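Long-range contact in amino acid ABC transporter, binding protein (Thermus thermophilus, PDB 3VV5), which binds the lysine analogue L-thialysine in the periplasm and is involved in its uptake as the solute-binding component of an ABC transporter: residues A[102-116]-A[215-229]. Sequence-based numbering, arbitrary orientation.
With SLZ (L-thialysine), chain C.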
ATOM      1  N   SER A 102      -1.735   1.900  -0.845  1.00 10.18           N
ATOM      2  CA  SER A 102      -1.721   0.450  -0.643  1.00 10.83           C
ATOM      3  C   SER A 102      -2.598  -0.037   0.521  1.00 10.93           C
ATOM      4  O   SER A 102      -2.257  -1.030   1.160  1.00 12.14           O
ATOM      5  CB  SER A 102      -0.272  -0.050  -0.492  1.00 10.88           C
ATOM      6  OG  SER A 102       0.441   0.072  -1.716  1.00 11.46           O
ATOM      7  N   HIS A 103      -3.718   0.632   0.785  1.00 11.23           N
ATOM      8  CA  HIS A 103      -4.615   0.186   1.861  1.00 11.84           C
ATOM      9  C   HIS A 103      -5.382  -1.047   1.447  1.00 11.96           C
ATOM     10  O   HIS A 103      -6.146  -1.016   0.480  1.00 12.48           O
ATOM     11  CB  HIS A 103      -5.629   1.259   2.271  1.00 11.81           C
ATOM     12  CG  HIS A 103      -5.023   2.436   2.965  1.00 13.04           C
ATOM     13  ND1 HIS A 103      -4.935   2.528   4.343  1.00 16.15           N
ATOM     14  CD2 HIS A 103      -4.478   3.571   2.475  1.00  9.79           C
ATOM     15  CE1 HIS A 103      -4.367   3.680   4.667  1.00 11.71           C
ATOM     16  NE2 HIS A 103      -4.094   4.335   3.552  1.00 16.09           N
ATOM     17  N   GLY A 104      -5.194  -2.122   2.192  1.00 11.08           N
ATOM     18  CA  GLY A 104      -6.059  -3.282   2.068  1.00 12.24           C
ATOM     19  C   GLY A 104      -7.434  -2.933   2.607  1.00 12.59           C
ATOM     20  O   GLY A 104      -7.556  -2.173   3.547  1.00 12.36           O
ATOM     21  N   ILE A 105      -8.475  -3.452   1.972  1.00 13.53           N
ATOM     22  CA  ILE A 105      -9.838  -3.252   2.461  1.00 14.29           C
ATOM     23  C   ILE A 105     -10.028  -4.175   3.649  1.00 15.09           C
ATOM     24  O   ILE A 105      -9.762  -5.371   3.549  1.00 15.05           O
ATOM     25  CB  ILE A 105     -10.880  -3.579   1.382  1.00 13.98           C
ATOM     26  CG1 ILE A 105     -10.758  -2.590   0.212  1.00 14.25           C
ATOM     27  CG2 ILE A 105     -12.310  -3.547   1.959  1.00 14.58           C
ATOM     28  CD1 ILE A 105     -11.534  -3.013  -1.046  1.00 14.55           C
ATOM     29  N   THR A 106     -10.450  -3.597   4.775  1.00 16.16           N
ATOM     30  CA  THR A 106     -10.840  -4.369   5.980  1.00 16.97           C
ATOM     31  C   THR A 106     -12.201  -3.864   6.478  1.00 17.61           C
ATOM     32  O   THR A 106     -12.629  -2.770   6.105  1.00 17.41           O
ATOM     33  CB  THR A 106      -9.821  -4.206   7.118  1.00 17.07           C
ATOM     34  OG1 THR A 106      -9.875  -2.865   7.610  1.00 17.00           O
ATOM     35  CG2 THR A 106      -8.396  -4.514   6.634  1.00 16.19           C
ATOM     36  N   GLU A 107     -12.874  -4.648   7.322  1.00 18.68           N
ATOM     37  CA  GLU A 107     -14.173  -4.229   7.860  1.00 19.96           C
ATOM     38  C   GLU A 107     -14.091  -2.859   8.522  1.00 19.73           C
ATOM     39  O   GLU A 107     -14.892  -1.989   8.221  1.00 19.02           O
ATOM     40  CB  GLU A 107     -14.729  -5.240   8.878  1.00 20.74           C
ATOM     41  CG  GLU A 107     -15.971  -4.704   9.611  1.00 24.25           C
ATOM     42  CD  GLU A 107     -16.565  -5.692  10.611  1.00 30.62           C
ATOM     43  OE1 GLU A 107     -17.771  -6.011  10.489  1.00 33.02           O
ATOM     44  OE2 GLU A 107     -15.829  -6.144  11.520  1.00 34.64           O
ATOM     45  N   GLU A 108     -13.120  -2.707   9.425  1.00 19.85           N
ATOM     46  CA  GLU A 108     -12.927  -1.506  10.241  1.00 20.61           C
ATOM     47  C   GLU A 108     -12.603  -0.280   9.422  1.00 19.29           C
ATOM     48  O   GLU A 108     -13.146   0.813   9.671  1.00 18.13           O
ATOM     49  CB  GLU A 108     -11.821  -1.740  11.292  1.00 21.18           C
ATOM     50  CG  GLU A 108     -12.311  -2.511  12.519  1.00 26.89           C
ATOM     51  CD  GLU A 108     -11.419  -3.697  12.911  1.00 32.26           C
ATOM     52  OE1 GLU A 108     -10.179  -3.528  13.038  1.00 33.76           O
ATOM     53  OE2 GLU A 108     -11.974  -4.813  13.092  1.00 34.82           O
ATOM     54  N   ARG A 109     -11.704  -0.441   8.445  1.00 18.42           N
ATOM     55  CA  ARG A 109     -11.364   0.677   7.570  1.00 17.46           C
ATOM     56  C   ARG A 109     -12.536   1.074   6.657  1.00 16.84           C
ATOM     57  O   ARG A 109     -12.699   2.252   6.378  1.00 16.45           O
ATOM     58  CB  ARG A 109     -10.148   0.367   6.706  1.00 18.08           C
ATOM     59  CG  ARG A 109      -8.804   0.399   7.413  1.00 17.78           C
ATOM     60  CD  ARG A 109      -7.742  -0.214   6.499  1.00 14.73           C
ATOM     61  NE  ARG A 109      -6.406  -0.218   7.099  1.00 14.15           N
ATOM     62  CZ  ARG A 109      -5.325  -0.727   6.519  1.00 16.45           C
ATOM     63  NH1 ARG A 109      -5.412  -1.272   5.307  1.00 12.50           N
ATOM     64  NH2 ARG A 109      -4.146  -0.688   7.148  1.00 15.32           N
ATOM     65  N   ALA A 110     -13.304   0.090   6.179  1.00 16.68           N
ATOM     66  CA  ALA A 110     -14.444   0.332   5.277  1.00 17.54           C
ATOM     67  C   ALA A 110     -15.583   1.123   5.944  1.00 18.65           C
ATOM     68  O   ALA A 110     -16.366   1.790   5.266  1.00 19.14           O
ATOM     69  CB  ALA A 110     -14.967  -0.963   4.703  1.00 17.30           C
ATOM     70  N   ARG A 111     -15.673   1.027   7.264  1.00 19.23           N
ATOM     71  CA  ARG A 111     -16.528   1.924   8.041  1.00 20.46           C
ATOM     72  C   ARG A 111     -15.991   3.349   8.059  1.00 20.28           C
ATOM     73  O   ARG A 111     -16.739   4.304   7.795  1.00 20.52           O
ATOM     74  CB  ARG A 111     -16.670   1.422   9.474  1.00 21.18           C
ATOM     75  CG  ARG A 111     -17.293   0.063   9.581  1.00 24.33           C
ATOM     76  CD  ARG A 111     -17.770  -0.161  11.008  1.00 32.79           C
ATOM     77  NE  ARG A 111     -17.487  -1.514  11.477  1.00 37.18           N
ATOM     78  CZ  ARG A 111     -16.424  -1.840  12.208  1.00 40.39           C
ATOM     79  NH1 ARG A 111     -15.538  -0.908  12.563  1.00 42.76           N
ATOM     80  NH2 ARG A 111     -16.244  -3.094  12.590  1.00 41.72           N
ATOM     81  N   ALA A 112     -14.694   3.490   8.338  1.00 19.07           N
ATOM     82  CA  ALA A 112     -14.062   4.794   8.485  1.00 18.41           C
ATOM     83  C   ALA A 112     -14.020   5.629   7.189  1.00 17.96           C
ATOM     84  O   ALA A 112     -14.201   6.851   7.222  1.00 17.47           O
ATOM     85  CB  ALA A 112     -12.633   4.631   9.081  1.00 18.58           C
ATOM     86  N   VAL A 113     -13.748   4.975   6.061  1.00 16.97           N
ATOM     87  CA  VAL A 113     -13.628   5.678   4.775  1.00 16.19           C
ATOM     88  C   VAL A 113     -14.458   4.941   3.722  1.00 16.33           C
ATOM     89  O   VAL A 113     -14.909   3.810   3.962  1.00 16.55           O
ATOM     90  CB  VAL A 113     -12.119   5.821   4.323  1.00 15.83           C
ATOM     91  CG1 VAL A 113     -11.306   6.696   5.311  1.00 15.49           C
ATOM     92  CG2 VAL A 113     -11.472   4.459   4.134  1.00 14.99           C
ATOM     93  N   ASP A 114     -14.675   5.566   2.562  1.00 16.33           N
ATOM     94  CA  ASP A 114     -15.285   4.854   1.437  1.00 16.33           C
ATOM     95  C   ASP A 114     -14.190   4.390   0.466  1.00 14.87           C
ATOM     96  O   ASP A 114     -13.434   5.212  -0.050  1.00 13.85           O
ATOM     97  CB  ASP A 114     -16.295   5.735   0.698  1.00 17.39           C
ATOM     98  CG  ASP A 114     -17.644   5.805   1.399  1.00 20.02           C
ATOM     99  OD1 ASP A 114     -18.120   4.765   1.918  1.00 24.52           O
ATOM    100  OD2 ASP A 114     -18.222   6.905   1.430  1.00 22.54           O
ATOM    101  N   PHE A 115     -14.107   3.079   0.239  1.00 13.63           N
ATOM    102  CA  PHE A 115     -13.105   2.507  -0.681  1.00 13.12           C
ATOM    103  C   PHE A 115     -13.669   2.423  -2.089  1.00 12.72           C
ATOM    104  O   PHE A 115     -14.857   2.110  -2.261  1.00 12.13           O
ATOM    105  CB  PHE A 115     -12.717   1.086  -0.271  1.00 12.23           C
ATOM    106  CG  PHE A 115     -11.752   1.013   0.886  1.00 14.60           C
ATOM    107  CD1 PHE A 115     -12.125   0.364   2.060  1.00 14.71           C
ATOM    108  CD2 PHE A 115     -10.457   1.567   0.787  1.00 11.58           C
ATOM    109  CE1 PHE A 115     -11.246   0.276   3.141  1.00 13.78           C
ATOM    110  CE2 PHE A 115      -9.586   1.471   1.841  1.00 12.52           C
ATOM    111  CZ  PHE A 115      -9.984   0.832   3.026  1.00 14.66           C
ATOM    112  N   THR A 116     -12.814   2.681  -3.089  1.00 12.01           N
ATOM    113  CA  THR A 116     -13.141   2.413  -4.479  1.00 11.96           C
ATOM    114  C   THR A 116     -13.115   0.882  -4.700  1.00 12.47           C
ATOM    115  O   THR A 116     -12.696   0.105  -3.807  1.00 11.31           O
ATOM    116  CB  THR A 116     -12.092   3.063  -5.420  1.00 12.10           C
ATOM    117  OG1 THR A 116     -10.799   2.488  -5.142  1.00 12.89           O
ATOM    118  CG2 THR A 116     -12.024   4.560  -5.172  1.00 13.13           C
ATOM    119  N   GLU A 215      -5.375  -9.915   0.327  1.00 17.00           N
ATOM    120  CA  GLU A 215      -6.174  -8.706   0.443  1.00 16.89           C
ATOM    121  C   GLU A 215      -6.382  -8.006  -0.890  1.00 15.99           C
ATOM    122  O   GLU A 215      -5.575  -8.128  -1.806  1.00 15.72           O
ATOM    123  CB  GLU A 215      -5.592  -7.730   1.484  1.00 17.66           C
ATOM    124  CG  GLU A 215      -4.205  -7.186   1.182  1.00 18.10           C
ATOM    125  CD  GLU A 215      -3.656  -6.335   2.340  1.00 18.48           C
ATOM    126  OE1 GLU A 215      -4.360  -6.196   3.358  1.00 17.28           O
ATOM    127  OE2 GLU A 215      -2.528  -5.809   2.229  1.00 15.07           O
ATOM    128  N   ARG A 216      -7.496  -7.300  -0.963  1.00 15.35           N
ATOM    129  CA  ARG A 216      -7.830  -6.380  -2.048  1.00 15.21           C
ATOM    130  C   ARG A 216      -7.435  -4.974  -1.582  1.00 13.74           C
ATOM    131  O   ARG A 216      -7.810  -4.559  -0.487  1.00 14.64           O
ATOM    132  CB  ARG A 216      -9.339  -6.455  -2.345  1.00 15.30           C
ATOM    133  CG  ARG A 216      -9.833  -7.820  -2.841  1.00 19.05           C
ATOM    134  CD  ARG A 216     -11.372  -7.855  -3.063  1.00 24.33           C
ATOM    135  NE  ARG A 216     -12.136  -7.457  -1.869  1.00 29.75           N
ATOM    136  CZ  ARG A 216     -12.962  -6.407  -1.791  1.00 31.06           C
ATOM    137  NH1 ARG A 216     -13.595  -6.139  -0.650  1.00 31.08           N
ATOM    138  NH2 ARG A 216     -13.173  -5.623  -2.841  1.00 31.37           N
ATOM    139  N   VAL A 217      -6.668  -4.267  -2.403  1.00 11.90           N
ATOM    140  CA  VAL A 217      -6.112  -2.962  -2.056  1.00 11.13           C
ATOM    141  C   VAL A 217      -6.825  -1.917  -2.892  1.00 11.10           C
ATOM    142  O   VAL A 217      -7.031  -2.127  -4.090  1.00 10.73           O
ATOM    143  CB  VAL A 217      -4.583  -2.895  -2.316  1.00 10.64           C
ATOM    144  CG1 VAL A 217      -4.075  -1.467  -2.125  1.00 10.29           C
ATOM    145  CG2 VAL A 217      -3.841  -3.844  -1.367  1.00  9.83           C
ATOM    146  N   ALA A 218      -7.205  -0.811  -2.261  1.00  9.61           N
ATOM    147  CA  ALA A 218      -8.056   0.194  -2.910  1.00  9.88           C
ATOM    148  C   ALA A 218      -7.700   1.611  -2.510  1.00 10.29           C
ATOM    149  O   ALA A 218      -7.021   1.836  -1.498  1.00  9.56           O
ATOM    150  CB  ALA A 218      -9.533  -0.054  -2.591  1.00  9.76           C
ATOM    151  N   MET A 219      -8.203   2.551  -3.317  1.00 10.11           N
ATOM    152  CA  MET A 219      -8.123   3.979  -3.059  1.00 11.04           C
ATOM    153  C   MET A 219      -9.237   4.298  -2.092  1.00 11.07           C
ATOM    154  O   MET A 219     -10.190   3.537  -1.989  1.00 12.05           O
ATOM    155  CB  MET A 219      -8.362   4.782  -4.342  1.00 10.56           C
ATOM    156  CG  MET A 219      -7.216   4.758  -5.334  1.00 12.60           C
ATOM    157  SD  MET A 219      -7.743   5.474  -6.902  1.00 17.30           S
ATOM    158  CE  MET A 219      -8.628   4.079  -7.618  1.00 17.53           C
ATOM    159  N   ALA A 220      -9.103   5.405  -1.372  1.00 11.61           N
ATOM    160  CA  ALA A 220     -10.093   5.778  -0.368  1.00 12.57           C
ATOM    161  C   ALA A 220     -10.452   7.231  -0.520  1.00 12.48           C
ATOM    162  O   ALA A 220      -9.632   8.071  -0.896  1.00 13.11           O
ATOM    163  CB  ALA A 220      -9.576   5.504   1.074  1.00 12.84           C
ATOM    164  N   VAL A 221     -11.701   7.503  -0.200  1.00 12.95           N
ATOM    165  CA  VAL A 221     -12.272   8.820  -0.235  1.00 14.51           C
ATOM    166  C   VAL A 221     -12.816   9.074   1.190  1.00 14.66           C
ATOM    167  O   VAL A 221     -13.031   8.127   1.933  1.00 13.74           O
ATOM    168  CB  VAL A 221     -13.318   8.737  -1.361  1.00 14.80           C
ATOM    169  CG1 VAL A 221     -14.733   8.862  -0.889  1.00 15.26           C
ATOM    170  CG2 VAL A 221     -12.923   9.563  -2.588  1.00 16.15           C
ATOM    171  N   ALA A 222     -12.997  10.333   1.591  1.00 15.61           N
ATOM    172  CA  ALA A 222     -13.624  10.634   2.888  1.00 16.42           C
ATOM    173  C   ALA A 222     -15.010   9.987   2.967  1.00 16.74           C
ATOM    174  O   ALA A 222     -15.729   9.957   1.976  1.00 16.55           O
ATOM    175  CB  ALA A 222     -13.734  12.141   3.087  1.00 16.39           C
ATOM    176  N   LYS A 223     -15.386   9.471   4.139  1.00 17.36           N
ATOM    177  CA  LYS A 223     -16.633   8.720   4.262  1.00 17.93           C
ATOM    178  C   LYS A 223     -17.796   9.601   3.785  1.00 18.25           C
ATOM    179  O   LYS A 223     -17.884  10.768   4.157  1.00 18.53           O
ATOM    180  CB  LYS A 223     -16.845   8.215   5.705  1.00 18.80           C
ATOM    181  CG  LYS A 223     -18.174   7.469   5.966  1.00 18.46           C
ATOM    182  CD  LYS A 223     -18.406   6.293   5.020  1.00 22.90           C
ATOM    183  CE  LYS A 223     -17.946   4.972   5.598  1.00 22.05           C
ATOM    184  NZ  LYS A 223     -18.240   3.814   4.712  1.00 23.04           N
ATOM    185  N   GLY A 224     -18.636   9.059   2.906  1.00 17.85           N
ATOM    186  CA  GLY A 224     -19.761   9.833   2.357  1.00 17.96           C
ATOM    187  C   GLY A 224     -19.474  10.697   1.137  1.00 17.63           C
ATOM    188  O   GLY A 224     -20.381  11.364   0.617  1.00 17.72           O
ATOM    189  N   ASN A 225     -18.214  10.746   0.686  1.00 17.67           N
ATOM    190  CA  ASN A 225     -17.889  11.510  -0.529  1.00 16.91           C
ATOM    191  C   ASN A 225     -18.192  10.690  -1.787  1.00 17.42           C
ATOM    192  O   ASN A 225     -17.281  10.341  -2.576  1.00 15.89           O
ATOM    193  CB  ASN A 225     -16.435  12.041  -0.515  1.00 17.04           C
ATOM    194  CG  ASN A 225     -16.163  13.051  -1.638  1.00 16.99           C
ATOM    195  OD1 ASN A 225     -17.024  13.326  -2.481  1.00 15.57           O
ATOM    196  ND2 ASN A 225     -14.963  13.610  -1.642  1.00 13.26           N
ATOM    197  N   LYS A 226     -19.485  10.395  -1.976  1.00 16.80           N
ATOM    198  CA  LYS A 226     -19.935   9.508  -3.060  1.00 16.98           C
ATOM    199  C   LYS A 226     -19.695  10.132  -4.439  1.00 16.42           C
ATOM    200  O   LYS A 226     -19.512   9.420  -5.418  1.00 16.70           O
ATOM    201  CB  LYS A 226     -21.411   9.106  -2.860  1.00 17.80           C
ATOM    202  CG  LYS A 226     -21.669   8.187  -1.639  1.00 20.58           C
ATOM    203  CD  LYS A 226     -21.038   6.782  -1.853  1.00 25.66           C
ATOM    204  CE  LYS A 226     -21.420   5.726  -0.789  1.00 27.34           C
ATOM    205  NZ  LYS A 226     -21.178   6.161   0.629  1.00 29.88           N
ATOM    206  N   SER A 227     -19.687  11.463  -4.505  1.00 15.71           N
ATOM    207  CA  SER A 227     -19.371  12.193  -5.734  1.00 15.68           C
ATOM    208  C   SER A 227     -17.972  11.831  -6.259  1.00 15.11           C
ATOM    209  O   SER A 227     -17.823  11.355  -7.401  1.00 14.35           O
ATOM    210  CB  SER A 227     -19.469  13.708  -5.482  1.00 15.49           C
ATOM    211  OG  SER A 227     -19.153  14.399  -6.667  1.00 18.33           O
ATOM    212  N   LEU A 228     -16.954  12.026  -5.419  1.00 14.11           N
ATOM    213  CA  LEU A 228     -15.591  11.657  -5.811  1.00 13.48           C
ATOM    214  C   LEU A 228     -15.437  10.156  -5.993  1.00 13.84           C
ATOM    215  O   LEU A 228     -14.787   9.719  -6.949  1.00 13.44           O
ATOM    216  CB  LEU A 228     -14.532  12.206  -4.836  1.00 13.56           C
ATOM    217  CG  LEU A 228     -13.049  12.010  -5.201  1.00 12.37           C
ATOM    218  CD1 LEU A 228     -12.729  12.421  -6.639  1.00 10.88           C
ATOM    219  CD2 LEU A 228     -12.143  12.787  -4.261  1.00 10.79           C
ATOM    220  N   LEU A 229     -16.031   9.367  -5.087  1.00 13.56           N
ATOM    221  CA  LEU A 229     -16.019   7.901  -5.198  1.00 13.87           C
ATOM    222  C   LEU A 229     -16.443   7.401  -6.603  1.00 14.11           C
ATOM    223  O   LEU A 229     -15.734   6.576  -7.228  1.00 13.04           O
ATOM    224  CB  LEU A 229     -16.894   7.250  -4.102  1.00 13.82           C
ATOM    225  CG  LEU A 229     -16.815   5.718  -3.948  1.00 14.07           C
ATOM    226  CD1 LEU A 229     -15.414   5.262  -3.494  1.00 13.72           C
ATOM    227  CD2 LEU A 229     -17.858   5.219  -2.988  1.00 16.05           C
TER
HETATM  228  N   SLZ C 300      -1.161  -3.318   2.711  1.00 19.97           N
HETATM  229  CA  SLZ C 300      -0.801  -2.500   3.891  0.50 21.04           C
HETATM  230  CB  SLZ C 300      -0.389  -1.066   3.458  0.50 19.98           C
HETATM  231  SG  SLZ C 300       1.370  -0.569   3.507  0.50 25.00           S
HETATM  232  CD  SLZ C 300       1.112   1.122   2.858  0.50 14.53           C
HETATM  233  CE  SLZ C 300       2.317   2.067   2.842  0.50 13.26           C
HETATM  234  NZ  SLZ C 300       2.124   3.045   1.759  0.50  3.19           N
HETATM  235  C   SLZ C 300      -2.096  -2.361   4.687  1.00 20.32           C
HETATM  236  O   SLZ C 300      -2.010  -2.147   5.907  0.50 19.65           O
HETATM  237  OXT SLZ C 300      -3.166  -2.472   4.047  1.00 20.88           O
HETATM  238  O   HOH W   1      -8.931  -7.190   1.527  1.00 22.16           O
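Asp114 meets the type II turn Ala222-Asn225 and the start of helix 226-242 with both carboxylate oxygens, and every donor comes from above or below the carboxylate plane. OD2 takes the backbone N of Gly224 at 2.6 Å on one face and Lys226 NZ on the opposite face, while OD1 pairs with Lys223 NZ at 3.0 Å. Lys223 NZ also donates to Ala110 O, in helix 107-112, though the path of its chain is doubtful. A leucine in place of Asp114 would probably leave both ammonium groups without their carboxylate and the turn amide without its acceptor.

Behind this network, Asp114 and Val221 exchange two antiparallel backbone bonds. Thr116 N donates to Met219 O at 3.0 Å, and its OG1 accepts from Met219 N. Met219 O also meets the Phe115 ring edge in plane, while Val113 CG2 and Ile105 CG1 lie over opposite faces, offset toward the rim.

At the far end, Ile105 N binds Arg216 O at 2.8 Å and Ile105 CD1 rests over the Arg216 guanidinium. Here L-thialysine is gripped: Arg109 NH1 and NH2 and Gly104 N hold its carboxylate, Glu215 OE2 and Ser102 O its amino group. Arg109 NH1 also donates to Gly104 O, on a lone pair, steadying the guanidinium; Thr151 holds Glu215 OE1. Placing Arg109 and Glu215 on different segments is consistent with selection of a zwitterionic α-amino acid, as in other family 3 solute-binding proteins.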